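Local coordinates for D-xylonate dehydratase (Caulobacter crescentus, PDB 5OYN), which catalyses the dehydration of D-xylonate to 2-dehydro-3-deoxy-D-arabinonate in D-xylose breakdown, using a [2Fe-2S] cluster and magnesium, and also dehydrates D-gluconate, at residues R21-N26 with G125-A130; K54-I59 with I90-P95. One frame throughout, in Å; residues are numbered along the deposited sequence.

Contact 1: residues R21-N26 with G125-A130; sequences RDWFDN and GYPIDA
One face of the Trp23 indole is laid against the backbone and ring of Pro127, with the carbonyl carbon of Tyr126 on the same face nearer the rim. Pro127 CD sits 3.8 Å from the centroid of the five-membered ring of Trp23 and 8° off its normal, a CH-pi contact. Pro127 CB lies 3.5 Å from Trp23 CD2. Further along the indole, Trp23 CH2 comes to 3.7 Å from Tyr126 O. Phe24 approaches the same proline from another direction: its CZ meets Pro127 CG at 3.7 Å, so the pyrrolidine is shared between two aromatic side chains, each crossing it at about a right angle. Both aromatics carry CG beside the backbone N and anti to the carbonyl carbon (chi1 -82° for Trp23, -62° for Phe24), which sends them from the short helix 21-24 to the same target. The polar ends reach a second subunit: Trp23 NE1 is hydrogen-bonded to Cys103 O and Tyr126 OH to Phe100 N, both of the second subunit, while Arg105 of that subunit makes a cation-pi contact with the indole. Pro127 is the centre of an inverse gamma turn, its backbone bent so that Ile128 N donates to Tyr126 O at 2.6 Å. The arrangement is an N-terminal helix packed on the turn that links helix 109-125 to strand 130-135, at a subunit interface of the tetramer.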
loop_
_atom_site.group_PDB
_atom_site.type_symbol
_atom_site.label_atom_id
_atom_site.label_comp_id
_atom_site.label_asym_id
_atom_site.label_seq_id
_atom_site.Cartn_x
_atom_site.Cartn_y
_atom_site.Cartn_z
ATOM N N ARG A 21 12.342 -24.913 -10.066
ATOM C CA ARG A 21 13.481 -25.055 -10.967
ATOM C C ARG A 21 13.096 -25.641 -12.316
ATOM O O ARG A 21 13.823 -25.440 -13.287
ATOM C CB ARG A 21 14.572 -25.912 -10.326
ATOM C CG ARG A 21 15.111 -25.356 -9.006
ATOM C CD ARG A 21 15.830 -24.016 -9.209
ATOM N NE ARG A 21 15.159 -22.900 -8.524
ATOM C CZ ARG A 21 15.540 -21.623 -8.607
ATOM N NH1 ARG A 21 16.600 -21.296 -9.338
ATOM N NH2 ARG A 21 14.879 -20.676 -7.943
ATOM N N ASP A 22 11.966 -26.340 -12.422
ATOM C CA ASP A 22 11.581 -26.821 -13.741
ATOM C C ASP A 22 11.115 -25.694 -14.658
ATOM O O ASP A 22 11.044 -25.887 -15.878
ATOM C CB ASP A 22 10.501 -27.889 -13.637
ATOM C CG ASP A 22 10.246 -28.576 -14.973
ATOM O OD1 ASP A 22 11.138 -29.324 -15.450
ATOM O OD2 ASP A 22 9.165 -28.341 -15.560
ATOM N N TRP A 23 10.788 -24.526 -14.105
ATOM C CA TRP A 23 10.490 -23.352 -14.916
ATOM C C TRP A 23 11.743 -22.519 -15.155
ATOM O O TRP A 23 12.020 -22.111 -16.287
ATOM C CB TRP A 23 9.437 -22.476 -14.238
ATOM C CG TRP A 23 8.004 -22.868 -14.397
ATOM C CD1 TRP A 23 7.080 -22.264 -15.195
ATOM C CD2 TRP A 23 7.308 -23.894 -13.684
ATOM N NE1 TRP A 23 5.858 -22.871 -15.050
ATOM C CE2 TRP A 23 5.971 -23.876 -14.128
ATOM C CE3 TRP A 23 7.687 -24.836 -12.722
ATOM C CZ2 TRP A 23 5.010 -24.765 -13.646
ATOM C CZ3 TRP A 23 6.722 -25.725 -12.241
ATOM C CH2 TRP A 23 5.404 -25.677 -12.703
ATOM N N PHE A 24 12.511 -22.278 -14.093
ATOM C CA PHE A 24 13.556 -21.267 -14.083
ATOM C C PHE A 24 14.947 -21.822 -14.356
ATOM O O PHE A 24 15.873 -21.036 -14.588
ATOM C CB PHE A 24 13.549 -20.534 -12.734
ATOM C CG PHE A 24 12.260 -19.800 -12.447
ATOM C CD1 PHE A 24 11.477 -19.305 -13.487
ATOM C CD2 PHE A 24 11.833 -19.604 -11.139
ATOM C CE1 PHE A 24 10.297 -18.635 -13.224
ATOM C CE2 PHE A 24 10.647 -18.933 -10.868
ATOM C CZ PHE A 24 9.879 -18.449 -11.910
ATOM N N ASP A 25 15.120 -23.141 -14.339
ATOM C CA ASP A 25 16.400 -23.757 -14.677
ATOM C C ASP A 25 16.150 -25.115 -15.333
ATOM O O ASP A 25 16.702 -26.143 -14.934
ATOM C CB ASP A 25 17.293 -23.871 -13.442
ATOM C CG ASP A 25 18.675 -24.396 -13.771
ATOM O OD1 ASP A 25 19.340 -23.824 -14.663
ATOM O OD2 ASP A 25 19.095 -25.386 -13.135
ATOM N N ASN A 26 15.302 -25.126 -16.359
ATOM C CA ASN A 26 14.940 -26.376 -17.021
ATOM C C ASN A 26 16.121 -26.895 -17.834
ATOM O O ASN A 26 16.685 -26.149 -18.649
ATOM C CB ASN A 26 13.723 -26.180 -17.922
ATOM C CG ASN A 26 13.186 -27.487 -18.462
ATOM O OD1 ASN A 26 13.251 -27.744 -19.662
ATOM N ND2 ASN A 26 12.654 -28.322 -17.577
ATOM N N GLY A 125 -0.120 -25.318 -11.253
ATOM C CA GLY A 125 0.174 -24.754 -12.560
ATOM C C GLY A 125 1.273 -23.714 -12.645
ATOM O O GLY A 125 1.652 -23.339 -13.761
ATOM N N TYR A 126 1.808 -23.241 -11.527
ATOM C CA TYR A 126 2.822 -22.198 -11.517
ATOM C C TYR A 126 4.039 -22.681 -10.746
ATOM O O TYR A 126 3.958 -23.665 -10.005
ATOM C CB TYR A 126 2.275 -20.906 -10.891
ATOM C CG TYR A 126 1.197 -20.248 -11.716
ATOM C CD1 TYR A 126 -0.148 -20.523 -11.482
ATOM C CD2 TYR A 126 1.520 -19.363 -12.736
ATOM C CE1 TYR A 126 -1.144 -19.924 -12.239
ATOM C CE2 TYR A 126 0.541 -18.757 -13.494
ATOM C CZ TYR A 126 -0.790 -19.036 -13.245
ATOM O OH TYR A 126 -1.770 -18.436 -14.007
ATOM N N PRO A 127 5.194 -22.024 -10.904
ATOM C CA PRO A 127 6.399 -22.520 -10.221
ATOM C C PRO A 127 6.373 -22.249 -8.727
ATOM O O PRO A 127 7.176 -21.463 -8.213
ATOM C CB PRO A 127 7.536 -21.756 -10.910
ATOM C CG PRO A 127 6.910 -20.514 -11.367
ATOM C CD PRO A 127 5.500 -20.874 -11.767
ATOM N N ILE A 128 5.449 -22.902 -8.024
ATOM C CA ILE A 128 5.222 -22.688 -6.601
ATOM C C ILE A 128 5.708 -23.917 -5.846
ATOM O O ILE A 128 5.371 -25.050 -6.212
ATOM C CB ILE A 128 3.738 -22.403 -6.318
ATOM C CG1 ILE A 128 3.348 -21.055 -6.929
ATOM C CG2 ILE A 128 3.445 -22.433 -4.817
ATOM C CD1 ILE A 128 1.865 -20.920 -7.183
ATOM N N ASP A 129 6.506 -23.693 -4.801
ATOM C CA ASP A 129 7.089 -24.776 -4.022
ATOM C C ASP A 129 6.309 -25.054 -2.746
ATOM O O ASP A 129 5.820 -26.167 -2.546
ATOM C CB ASP A 129 8.538 -24.454 -3.685
ATOM C CG ASP A 129 9.393 -24.404 -4.908
ATOM O OD1 ASP A 129 9.139 -25.241 -5.814
ATOM O OD2 ASP A 129 10.298 -23.531 -4.972
ATOM N N ALA A 130 6.222 -24.073 -1.860
ATOM C CA ALA A 130 5.423 -24.164 -0.654
ATOM C C ALA A 130 4.372 -23.064 -0.693
ATOM O O ALA A 130 4.400 -22.182 -1.559
ATOM C CB ALA A 130 6.302 -24.045 0.597
#

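Contact 2: residues K54-I59 with I90-P95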
loop_
_atom_site.group_PDB
_atom_site.type_symbol
_atom_site.label_atom_id
_atom_site.label_comp_id
_atom_site.label_asym_id
_atom_site.label_seq_id
_atom_site.Cartn_x
_atom_site.Cartn_y
_atom_site.Cartn_z
ATOM N N LYS A 54 16.478 -20.695 -4.370
ATOM C CA LYS A 54 15.585 -20.544 -3.232
ATOM C C LYS A 54 14.180 -21.012 -3.622
ATOM O O LYS A 54 13.825 -21.011 -4.807
ATOM C CB LYS A 54 15.538 -19.091 -2.764
ATOM C CG LYS A 54 16.870 -18.463 -2.393
ATOM C CD LYS A 54 16.629 -17.124 -1.671
ATOM C CE LYS A 54 17.898 -16.319 -1.450
ATOM N NZ LYS A 54 18.119 -15.258 -2.502
ATOM N N PRO A 55 13.365 -21.433 -2.654
ATOM C CA PRO A 55 12.004 -21.864 -2.999
ATOM C C PRO A 55 11.055 -20.685 -3.176
ATOM O O PRO A 55 11.086 -19.702 -2.428
ATOM C CB PRO A 55 11.591 -22.743 -1.814
ATOM C CG PRO A 55 12.392 -22.218 -0.667
ATOM C CD PRO A 55 13.649 -21.575 -1.213
ATOM N N ILE A 56 10.221 -20.787 -4.206
ATOM C CA ILE A 56 9.148 -19.827 -4.429
ATOM C C ILE A 56 8.038 -20.165 -3.447
ATOM O O ILE A 56 7.418 -21.228 -3.550
ATOM C CB ILE A 56 8.632 -19.874 -5.870
ATOM C CG1 ILE A 56 9.780 -19.753 -6.878
ATOM C CG2 ILE A 56 7.614 -18.785 -6.075
ATOM C CD1 ILE A 56 10.806 -18.665 -6.558
ATOM N N ILE A 57 7.781 -19.267 -2.498
ATOM C CA ILE A 57 6.724 -19.446 -1.508
ATOM C C ILE A 57 5.484 -18.692 -1.976
ATOM O O ILE A 57 5.465 -17.463 -1.990
ATOM C CB ILE A 57 7.159 -18.972 -0.117
ATOM C CG1 ILE A 57 8.549 -19.515 0.224
ATOM C CG2 ILE A 57 6.118 -19.406 0.916
ATOM C CD1 ILE A 57 8.538 -20.971 0.638
ATOM N N GLY A 58 4.437 -19.413 -2.359
ATOM C CA GLY A 58 3.169 -18.765 -2.606
ATOM C C GLY A 58 2.532 -18.295 -1.312
ATOM O O GLY A 58 2.726 -18.879 -0.243
ATOM N N ILE A 59 1.787 -17.196 -1.405
ATOM C CA ILE A 59 0.934 -16.709 -0.323
ATOM C C ILE A 59 -0.460 -16.571 -0.925
ATOM O O ILE A 59 -0.678 -15.730 -1.806
ATOM C CB ILE A 59 1.433 -15.375 0.274
ATOM C CG1 ILE A 59 2.890 -15.490 0.717
ATOM C CG2 ILE A 59 0.626 -14.967 1.498
ATOM C CD1 ILE A 59 3.468 -14.181 1.202
ATOM N N ILE A 90 11.544 -16.879 -1.506
ATOM C CA ILE A 90 11.094 -15.793 -2.366
ATOM C C ILE A 90 9.568 -15.794 -2.323
ATOM O O ILE A 90 8.940 -16.755 -2.775
ATOM C CB ILE A 90 11.600 -15.956 -3.812
ATOM C CG1 ILE A 90 13.130 -16.026 -3.853
ATOM C CG2 ILE A 90 11.076 -14.846 -4.701
ATOM C CD1 ILE A 90 13.812 -14.690 -3.644
ATOM N N PRO A 91 8.921 -14.760 -1.800
ATOM C CA PRO A 91 7.458 -14.786 -1.718
ATOM C C PRO A 91 6.798 -14.398 -3.033
ATOM O O PRO A 91 7.353 -13.662 -3.854
ATOM C CB PRO A 91 7.148 -13.770 -0.614
ATOM C CG PRO A 91 8.342 -12.860 -0.569
ATOM C CD PRO A 91 9.491 -13.500 -1.293
ATOM N N MET A 92 5.590 -14.926 -3.221
ATOM C CA MET A 92 4.734 -14.663 -4.380
ATOM C C MET A 92 3.309 -14.635 -3.843
ATOM O O MET A 92 2.731 -15.693 -3.557
ATOM C CB MET A 92 4.863 -15.733 -5.462
ATOM C CG MET A 92 6.080 -15.633 -6.309
ATOM S SD MET A 92 5.916 -14.418 -7.616
ATOM C CE MET A 92 7.484 -14.663 -8.475
ATOM N N GLU A 93 2.749 -13.443 -3.699
ATOM C CA GLU A 93 1.378 -13.318 -3.232
ATOM C C GLU A 93 0.453 -13.419 -4.431
ATOM O O GLU A 93 0.784 -12.947 -5.521
ATOM C CB GLU A 93 1.174 -11.997 -2.496
ATOM C CG GLU A 93 -0.193 -11.800 -1.863
ATOM C CD GLU A 93 -0.405 -10.348 -1.440
ATOM O OE1 GLU A 93 -1.540 -10.013 -1.008
ATOM O OE2 GLU A 93 0.568 -9.546 -1.533
ATOM N N PHE A 94 -0.685 -14.068 -4.238
ATOM C CA PHE A 94 -1.641 -14.236 -5.317
ATOM C C PHE A 94 -2.999 -14.470 -4.696
ATOM O O PHE A 94 -3.086 -14.847 -3.523
ATOM C CB PHE A 94 -1.251 -15.402 -6.240
ATOM C CG PHE A 94 -1.238 -16.739 -5.554
ATOM C CD1 PHE A 94 -2.390 -17.512 -5.481
ATOM C CD2 PHE A 94 -0.072 -17.225 -4.980
ATOM C CE1 PHE A 94 -2.376 -18.737 -4.842
ATOM C CE2 PHE A 94 -0.056 -18.456 -4.339
ATOM C CZ PHE A 94 -1.207 -19.207 -4.273
ATOM N N PRO A 95 -4.072 -14.235 -5.439
ATOM C CA PRO A 95 -5.403 -14.306 -4.836
ATOM C C PRO A 95 -6.127 -15.603 -5.136
ATOM O O PRO A 95 -5.675 -16.408 -5.962
ATOM C CB PRO A 95 -6.122 -13.119 -5.477
ATOM C CG PRO A 95 -5.524 -13.036 -6.851
ATOM C CD PRO A 95 -4.118 -13.606 -6.774
#
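Strands 56-61 and 90-95 are the parallel neighbours of a beta-alpha-beta unit, joined through helix 73-87, and their side chains alternate between the two faces of the sheet. On one face Ile56, Ile90 and Met92 point the same way, side by side: Ile56 CD1 lies 3.9 Å from Ile90 CB, and Ile56 CG2, anti to the backbone N, lies 3.5 Å from Met92 CG. On the other face, toward helix 73-87, Ile59 CD1 rests alongside Pro91 CB at 4.1 Å. Five backbone hydrogen bonds link the strands; Ile90 N to Pro55 O is the straightest (167° at the hydrogen), whereas Ile59 N meets Met92 O from above the carbonyl plane. Phe94 takes the crowded rotamer, CG between the backbone N and the carbonyl carbon (chi1 63°), which brings its ring back beside Gly58 and Ile59 and against Leu119 and Leu123 of helix 109-125. An alanine here would remove the ring's contacts with Gly58, Ile59 and helix 109-125 and would probably loosen the strand end against both neighbours. Ile59 O lies 3.5 Å above one face of the Phe94 ring, offset toward the rim, and Gly58 CA, where a side chain would collide with the ring, meets its edge 3.7 Å from Phe94 CE2.

Overall arrangement
The two contacts, with centres about 11 Å apart, share one corner of the N-terminal region, and both segments of contact 2 fall in the chain between the two segments of contact 1. Segment 125-130 runs straight into strand 130-135, which flanks strand 56-61 on the side away from strand 90-95. Two probable hydrogen bonds make the join: Asp129 OD2, also bonded to Ser20 OG, lies 2.8 Å from Ile56 N, and Ala130 O 2.9 Å from Gly58 N. Both contacts touch the second subunit. Neither is part of the metal sites: the side chain of Tyr126, whose partner Phe100 of the second subunit belongs to a cluster pocket, is about 9 Å, and that of Met92 about 14 Å, from a bound [2Fe-2S] cluster.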